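Local coordinates for protein glycosyl hydrolase 25 (Streptococcus pneumoniae, PDB 4FF5) that probably hydrolyses glycosidic bonds of cell-wall peptidoglycan, as other family 25 glycosyl hydrolases do, and takes part in host-cell invasion by the pneumococcus, at residues A[204-209]-A[218-223]. Sequence-based numbering, arbitrary orientation. Where two conformers were deposited one is given.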
loop_
_atom_site.group_PDB
_atom_site.type_symbol
_atom_site.label_atom_id
_atom_site.label_comp_id
_atom_site.label_asym_id
_atom_site.label_seq_id
_atom_site.Cartn_x
_atom_site.Cartn_y
_atom_site.Cartn_z
ATOM N N VAL A 204 -1.637 5.145 9.233
ATOM C CA VAL A 204 -1.214 3.803 9.630
ATOM C C VAL A 204 -2.147 2.781 9.002
ATOM O O VAL A 204 -3.379 2.951 8.987
ATOM C CB VAL A 204 -1.131 3.637 11.172
ATOM C CG1 VAL A 204 -0.659 2.224 11.525
ATOM C CG2 VAL A 204 -0.169 4.676 11.766
ATOM N N TRP A 205 -1.551 1.707 8.494
ATOM C CA TRP A 205 -2.285 0.663 7.815
ATOM C C TRP A 205 -1.868 -0.619 8.470
ATOM O O TRP A 205 -0.661 -0.858 8.641
ATOM C CB TRP A 205 -1.852 0.749 6.359
ATOM C CG TRP A 205 -2.309 -0.311 5.417
ATOM C CD1 TRP A 205 -3.372 -1.219 5.550
ATOM C CD2 TRP A 205 -1.743 -0.552 4.102
ATOM N NE1 TRP A 205 -3.473 -1.999 4.411
ATOM C CE2 TRP A 205 -2.495 -1.669 3.523
ATOM C CE3 TRP A 205 -0.673 -0.007 3.389
ATOM C CZ2 TRP A 205 -2.214 -2.167 2.251
ATOM C CZ3 TRP A 205 -0.390 -0.531 2.116
ATOM C CH2 TRP A 205 -1.140 -1.592 1.573
ATOM N N ILE A 206 -2.829 -1.419 8.938
ATOM C CA ILE A 206 -2.465 -2.609 9.735
ATOM C C ILE A 206 -3.118 -3.889 9.219
ATOM O O ILE A 206 -4.341 -3.936 9.014
ATOM C CB ILE A 206 -2.758 -2.445 11.268
ATOM C CG1 ILE A 206 -2.072 -1.203 11.844
ATOM C CG2 ILE A 206 -2.311 -3.690 12.052
ATOM C CD1 ILE A 206 -2.433 -0.870 13.295
ATOM N N PRO A 207 -2.305 -4.954 9.030
ATOM C CA PRO A 207 -2.917 -6.233 8.660
ATOM C C PRO A 207 -3.459 -7.004 9.876
ATOM O O PRO A 207 -2.838 -7.004 10.942
ATOM C CB PRO A 207 -1.754 -7.002 8.036
ATOM C CG PRO A 207 -0.528 -6.488 8.788
ATOM C CD PRO A 207 -0.822 -5.027 9.070
ATOM N N SER A 208 -4.608 -7.657 9.715
ATOM C CA SER A 208 -5.056 -8.647 10.711
ATOM C C SER A 208 -6.050 -9.577 10.027
ATOM O O SER A 208 -7.126 -9.138 9.649
ATOM C CB SER A 208 -5.713 -7.959 11.908
ATOM O OG SER A 208 -6.129 -8.905 12.876
ATOM N N TYR A 209 -5.660 -10.842 9.834
ATOM C CA TYR A 209 -6.416 -11.749 8.967
ATOM C C TYR A 209 -7.358 -12.728 9.649
ATOM O O TYR A 209 -8.152 -13.371 8.962
ATOM C CB TYR A 209 -5.485 -12.587 8.079
ATOM C CG TYR A 209 -4.581 -11.831 7.121
ATOM C CD1 TYR A 209 -4.750 -10.465 6.872
ATOM C CD2 TYR A 209 -3.547 -12.504 6.460
ATOM C CE1 TYR A 209 -3.901 -9.785 6.005
ATOM C CE2 TYR A 209 -2.709 -11.841 5.573
ATOM C CZ TYR A 209 -2.893 -10.480 5.352
ATOM O OH TYR A 209 -2.046 -9.831 4.483
ATOM N N SER A 218 -11.342 -10.399 12.021
ATOM C CA SER A 218 -10.715 -9.869 13.230
ATOM C C SER A 218 -10.027 -8.575 12.850
ATOM O O SER A 218 -9.407 -8.487 11.786
ATOM C CB SER A 218 -9.718 -10.859 13.861
ATOM O OG SER A 218 -8.394 -10.643 13.399
ATOM N N SER A 219 -10.150 -7.567 13.710
ATOM C CA SER A 219 -9.536 -6.265 13.473
ATOM C C SER A 219 -8.229 -6.132 14.247
ATOM O O SER A 219 -7.983 -6.897 15.195
ATOM C CB SER A 219 -10.505 -5.138 13.849
ATOM O OG SER A 219 -11.722 -5.279 13.141
ATOM N N PRO A 220 -7.371 -5.184 13.830
ATOM C CA PRO A 220 -6.066 -5.019 14.486
ATOM C C PRO A 220 -6.157 -4.938 16.015
ATOM O O PRO A 220 -6.972 -4.184 16.540
ATOM C CB PRO A 220 -5.557 -3.717 13.889
ATOM C CG PRO A 220 -6.134 -3.696 12.495
ATOM C CD PRO A 220 -7.527 -4.254 12.689
ATOM N N LYS A 221 -5.328 -5.725 16.708
ATOM C CA LYS A 221 -5.390 -5.825 18.170
ATOM C C LYS A 221 -4.533 -4.738 18.818
ATOM O O LYS A 221 -3.494 -5.011 19.429
ATOM C CB LYS A 221 -4.989 -7.228 18.659
ATOM C CG LYS A 221 -5.952 -8.327 18.237
ATOM C CD LYS A 221 -5.375 -9.704 18.534
ATOM C CE LYS A 221 -5.795 -10.733 17.486
ATOM N NZ LYS A 221 -7.077 -11.392 17.852
ATOM N N THR A 222 -4.952 -3.496 18.610
ATOM C CA THR A 222 -4.264 -2.327 19.157
ATOM C C THR A 222 -5.248 -1.193 19.381
ATOM O O THR A 222 -6.283 -1.131 18.713
ATOM C CB THR A 222 -3.116 -1.829 18.250
ATOM O OG1 THR A 222 -2.515 -0.678 18.857
ATOM C CG2 THR A 222 -3.617 -1.446 16.821
ATOM N N ASP A 223 -4.929 -0.300 20.315
ATOM C CA ASP A 223 -5.721 0.901 20.484
ATOM C C ASP A 223 -5.067 2.092 19.783
ATOM O O ASP A 223 -5.481 3.226 19.999
ATOM C CB ASP A 223 -5.973 1.197 21.965
ATOM C CG ASP A 223 -4.703 1.570 22.714
ATOM O OD1 ASP A 223 -3.645 1.720 22.071
ATOM O OD2 ASP A 223 -4.774 1.715 23.948
HETATM O O HOH W 1 -9.859 -10.154 9.158
#
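I206 and P220 form the apolar centre of this contact. The methyl CG2 of I206 lies 3.7 Å from CB of P220, and P220 CG is 3.8 Å from I206 CB. The two side chains meet at a slant. The other branch of I206 reaches further along the loop, where its CD1 touches the T222 methyl CG2 at 3.8 Å. Chi1 of -55° sets CG2 of I206 opposite the backbone N, against P220, and CG1 beside that N, with CD1 carried on to T222. Y226 and V188 add to this apolar patch.

The polar part lies past the end of strand 203-207. S208 OG and S218 OG share a hydrogen bond of 2.9 Å. Chi1 of -179° turns S208 OG away from its backbone N and toward S218 OG. A water lies between the backbones, 3.0 Å from S208 O, to which it can donate, and accepts from S218 N at 3.2 Å. H229 NE2 also hydrogen-bonds to S208 O.

Here the loop between strands 203-207 and 228-232 folds back over the end of the sixth strand of the TIM barrel. Apolar contacts lie at P220 and T222, polar ones at S218. The one clear direct hydrogen bond between the segments is the hydroxyl pair, with a water between the backbones beside it.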